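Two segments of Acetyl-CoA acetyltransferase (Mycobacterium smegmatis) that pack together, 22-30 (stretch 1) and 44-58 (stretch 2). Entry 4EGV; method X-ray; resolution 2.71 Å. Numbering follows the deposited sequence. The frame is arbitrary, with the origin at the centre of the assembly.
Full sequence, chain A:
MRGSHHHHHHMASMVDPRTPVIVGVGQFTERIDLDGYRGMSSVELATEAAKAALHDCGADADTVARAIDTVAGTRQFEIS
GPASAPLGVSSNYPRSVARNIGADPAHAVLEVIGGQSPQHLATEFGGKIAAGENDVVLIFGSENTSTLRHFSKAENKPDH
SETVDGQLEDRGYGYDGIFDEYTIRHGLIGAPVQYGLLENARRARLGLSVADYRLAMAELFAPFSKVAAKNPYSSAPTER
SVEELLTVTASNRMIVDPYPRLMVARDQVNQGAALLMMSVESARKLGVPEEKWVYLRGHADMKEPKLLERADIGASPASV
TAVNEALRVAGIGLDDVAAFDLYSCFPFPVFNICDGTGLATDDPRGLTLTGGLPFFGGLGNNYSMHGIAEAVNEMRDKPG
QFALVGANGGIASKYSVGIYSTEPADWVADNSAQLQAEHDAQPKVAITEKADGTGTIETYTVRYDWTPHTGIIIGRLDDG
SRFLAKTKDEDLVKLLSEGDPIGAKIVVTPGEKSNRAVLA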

# COMPACT_ATOMS: atom_id res chain seq x y z
N ILE A 22 -11.74 -17.56 2.27
CA ILE A 22 -10.33 -17.85 2.51
C ILE A 22 -10.17 -19.00 3.52
O ILE A 22 -10.68 -18.89 4.65
CB ILE A 22 -9.52 -16.62 2.91
CG1 ILE A 22 -9.52 -15.65 1.75
CG2 ILE A 22 -8.09 -17.01 3.28
CD1 ILE A 22 -8.73 -14.41 2.01
N VAL A 23 -9.52 -20.09 3.07
CA VAL A 23 -9.37 -21.30 3.90
C VAL A 23 -7.99 -21.58 4.47
O VAL A 23 -7.90 -22.20 5.53
CB VAL A 23 -9.96 -22.57 3.29
CG1 VAL A 23 -11.40 -22.34 3.01
CG2 VAL A 23 -9.20 -23.00 2.06
N GLY A 24 -6.95 -21.09 3.80
CA GLY A 24 -5.60 -21.32 4.25
C GLY A 24 -4.73 -20.12 3.98
O GLY A 24 -4.80 -19.53 2.91
N VAL A 25 -3.92 -19.75 4.96
CA VAL A 25 -3.00 -18.62 4.80
C VAL A 25 -1.57 -19.09 5.15
O VAL A 25 -1.36 -19.97 5.99
CB VAL A 25 -3.45 -17.34 5.61
CG1 VAL A 25 -4.75 -16.82 5.09
CG2 VAL A 25 -3.54 -17.57 7.07
N GLY A 26 -0.58 -18.52 4.49
CA GLY A 26 0.76 -18.97 4.79
C GLY A 26 1.75 -17.88 4.78
O GLY A 26 1.74 -17.08 3.91
N GLN A 27 2.62 -17.87 5.78
CA GLN A 27 3.75 -16.94 5.78
C GLN A 27 5.09 -17.66 5.95
O GLN A 27 5.14 -18.68 6.54
CB GLN A 27 3.55 -15.92 6.88
CG GLN A 27 2.62 -14.85 6.49
CD GLN A 27 2.32 -13.95 7.61
OE1 GLN A 27 1.50 -14.27 8.49
NE2 GLN A 27 2.95 -12.77 7.60
N PHE A 28 6.15 -17.11 5.41
CA PHE A 28 7.46 -17.66 5.60
C PHE A 28 8.54 -16.61 5.54
O PHE A 28 8.50 -15.75 4.65
CB PHE A 28 7.75 -18.70 4.53
CG PHE A 28 9.06 -19.38 4.68
CD1 PHE A 28 9.24 -20.34 5.66
CD2 PHE A 28 10.13 -19.07 3.84
CE1 PHE A 28 10.45 -21.01 5.80
CE2 PHE A 28 11.35 -19.72 3.96
CZ PHE A 28 11.52 -20.70 4.94
N THR A 29 9.51 -16.69 6.45
CA THR A 29 10.69 -15.84 6.46
C THR A 29 11.96 -16.69 6.59
O THR A 29 11.99 -17.62 7.38
CB THR A 29 10.64 -14.79 7.61
OG1 THR A 29 9.51 -13.94 7.42
CG2 THR A 29 11.88 -13.91 7.63
N GLU A 30 13.00 -16.35 5.81
CA GLU A 30 14.35 -16.98 5.92
C GLU A 30 15.48 -16.00 6.34
O GLU A 30 15.54 -14.86 5.87
CB GLU A 30 14.71 -17.69 4.61
CG GLU A 30 16.08 -18.37 4.60
CD GLU A 30 16.53 -18.74 3.19
OE1 GLU A 30 16.20 -18.05 2.19
OE2 GLU A 30 17.26 -19.73 3.08
N GLU A 44 11.27 -20.64 -4.44
CA GLU A 44 11.36 -21.48 -3.23
C GLU A 44 10.59 -20.87 -2.02
O GLU A 44 9.94 -21.58 -1.25
CB GLU A 44 12.85 -21.83 -2.87
CG GLU A 44 13.57 -22.89 -3.83
CD GLU A 44 15.13 -23.08 -3.57
OE1 GLU A 44 15.92 -22.10 -3.59
OE2 GLU A 44 15.57 -24.23 -3.36
N LEU A 45 10.67 -19.55 -1.89
CA LEU A 45 10.01 -18.81 -0.81
C LEU A 45 8.47 -18.78 -0.89
O LEU A 45 7.75 -18.88 0.12
CB LEU A 45 10.52 -17.39 -0.76
CG LEU A 45 11.96 -17.12 -0.30
CD1 LEU A 45 12.44 -15.72 -0.67
CD2 LEU A 45 12.20 -17.41 1.17
N ALA A 46 7.98 -18.62 -2.11
CA ALA A 46 6.58 -18.66 -2.41
C ALA A 46 6.08 -20.08 -2.23
O ALA A 46 4.96 -20.28 -1.87
CB ALA A 46 6.34 -18.18 -3.84
N THR A 47 6.93 -21.04 -2.50
CA THR A 47 6.60 -22.46 -2.32
C THR A 47 6.42 -22.81 -0.84
O THR A 47 5.44 -23.37 -0.45
CB THR A 47 7.69 -23.32 -3.00
OG1 THR A 47 7.62 -23.06 -4.41
CG2 THR A 47 7.50 -24.79 -2.72
N GLU A 48 7.37 -22.44 -0.02
CA GLU A 48 7.23 -22.61 1.40
C GLU A 48 5.96 -21.99 2.01
O GLU A 48 5.29 -22.64 2.78
CB GLU A 48 8.47 -22.08 2.11
CG GLU A 48 9.58 -23.09 2.25
CD GLU A 48 9.19 -24.39 2.98
OE1 GLU A 48 8.49 -24.35 4.00
OE2 GLU A 48 9.61 -25.46 2.53
N ALA A 49 5.67 -20.74 1.67
CA ALA A 49 4.39 -20.12 2.05
C ALA A 49 3.13 -20.82 1.50
O ALA A 49 2.15 -20.92 2.20
CB ALA A 49 4.38 -18.68 1.67
N ALA A 50 3.19 -21.31 0.27
CA ALA A 50 2.06 -22.01 -0.34
C ALA A 50 1.77 -23.34 0.33
O ALA A 50 0.58 -23.72 0.48
CB ALA A 50 2.28 -22.19 -1.83
N LYS A 51 2.84 -24.00 0.77
CA LYS A 51 2.76 -25.27 1.51
C LYS A 51 2.13 -25.14 2.87
O LYS A 51 1.44 -26.04 3.32
CB LYS A 51 4.15 -25.89 1.67
CG LYS A 51 4.58 -26.71 0.51
CD LYS A 51 6.03 -27.09 0.68
CE LYS A 51 6.48 -27.95 -0.51
NZ LYS A 51 7.93 -28.00 -0.62
N ALA A 52 2.39 -24.01 3.51
CA ALA A 52 1.77 -23.62 4.77
C ALA A 52 0.31 -23.22 4.61
O ALA A 52 -0.48 -23.46 5.53
CB ALA A 52 2.55 -22.51 5.46
N ALA A 53 -0.05 -22.62 3.48
CA ALA A 53 -1.44 -22.28 3.20
C ALA A 53 -2.29 -23.56 3.02
O ALA A 53 -3.44 -23.65 3.50
CB ALA A 53 -1.53 -21.36 2.01
N LEU A 54 -1.69 -24.56 2.36
CA LEU A 54 -2.30 -25.85 2.16
C LEU A 54 -2.40 -26.64 3.44
O LEU A 54 -3.28 -27.45 3.61
CB LEU A 54 -1.46 -26.64 1.18
CG LEU A 54 -1.92 -26.81 -0.27
CD1 LEU A 54 -2.43 -25.53 -0.88
CD2 LEU A 54 -0.76 -27.38 -1.05
N HIS A 55 -1.46 -26.42 4.35
CA HIS A 55 -1.56 -27.07 5.63
C HIS A 55 -2.48 -26.42 6.63
O HIS A 55 -3.09 -27.11 7.46
CB HIS A 55 -0.21 -27.23 6.29
CG HIS A 55 -0.17 -28.42 7.18
ND1 HIS A 55 -0.21 -28.34 8.56
CD2 HIS A 55 -0.21 -29.74 6.88
CE1 HIS A 55 -0.20 -29.56 9.07
NE2 HIS A 55 -0.20 -30.43 8.07
N ASP A 56 -2.54 -25.10 6.56
CA ASP A 56 -3.35 -24.29 7.40
C ASP A 56 -4.82 -24.66 7.28
O ASP A 56 -5.53 -24.60 8.27
CB ASP A 56 -3.14 -22.83 7.04
CG ASP A 56 -3.75 -21.89 8.04
OD1 ASP A 56 -3.31 -21.91 9.21
OD2 ASP A 56 -4.66 -21.12 7.62
N CYS A 57 -5.25 -25.09 6.12
CA CYS A 57 -6.65 -25.39 5.89
C CYS A 57 -7.23 -26.62 6.53
O CYS A 57 -8.41 -26.81 6.47
CB CYS A 57 -6.99 -25.38 4.40
SG CYS A 57 -6.68 -26.80 3.47
N GLY A 58 -6.41 -27.45 7.13
CA GLY A 58 -6.85 -28.62 7.86
C GLY A 58 -7.37 -29.80 7.09
O GLY A 58 -8.02 -30.64 7.63

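The strand and the helix meet backbone to backbone. Their axes approach to 5.6 Å, and the CA atoms of Gly 26 and Ala 53 lie only 4.3 Å apart. The two segments run roughly antiparallel, at 144°.

Glycine makes this closeness possible. At Gly 24 and Gly 26 a CB would point toward the helix. At Gly 24 it would fall 1.9 Å from Ala 53 O; at Gly 26, 2.1 Å from Ala 49 O. Both positions would clash. Without side chains, the strand offers its CA hydrogens to helix carbonyls instead. Gly 24 CA lies 3.3 Å from Ala 53 O, and Gly 26 CA lies 3.5 Å from Ala 49 O. A third CA-H...O contact runs the other way, from Cys 57 CA to Val 23 O at 3.4 Å.

Near the glycines the helix is slim too: Ala 49, Ala 52 and Ala 53 carry only a methyl each. Ala 52 CB is 4.0 Å from Gly 26 CA, and Ala 53 CB is 3.9 Å from Gly 26 N.

One hydrogen bond joins the stretches. Val 25 N donates to Asp 56 OD2 at 3.1 Å, with an angle of 161°. Asp 56 points toward the strand with chi1 t, and its carboxylate receives this backbone NH. The same oxygen is also hydrogen-bonded elsewhere in the structure.

Larger side chains pack at the Phe 28 end. Phe 28 points toward the helix and has the largest covered area, 85 Å². Glu 48 CB sits over one face of its ring, 3.9 Å from the ring centroid, in a CH-pi contact. Leu 45, buried and apolar, lies at the ring edge, with CD2 3.7 Å from Phe 28 CE2. Phe 28 and Glu 48 stay partly exposed; Glu 48 sets an aliphatic carbon against the ring. Toward the other end, Val 23 CG2 and Cys 57 CB make a small apolar contact at 4.0 Å.

The contact buries 559 Å², both sides summed. Gly 24, Gly 26, Ala 49 and Ala 53 are all buried.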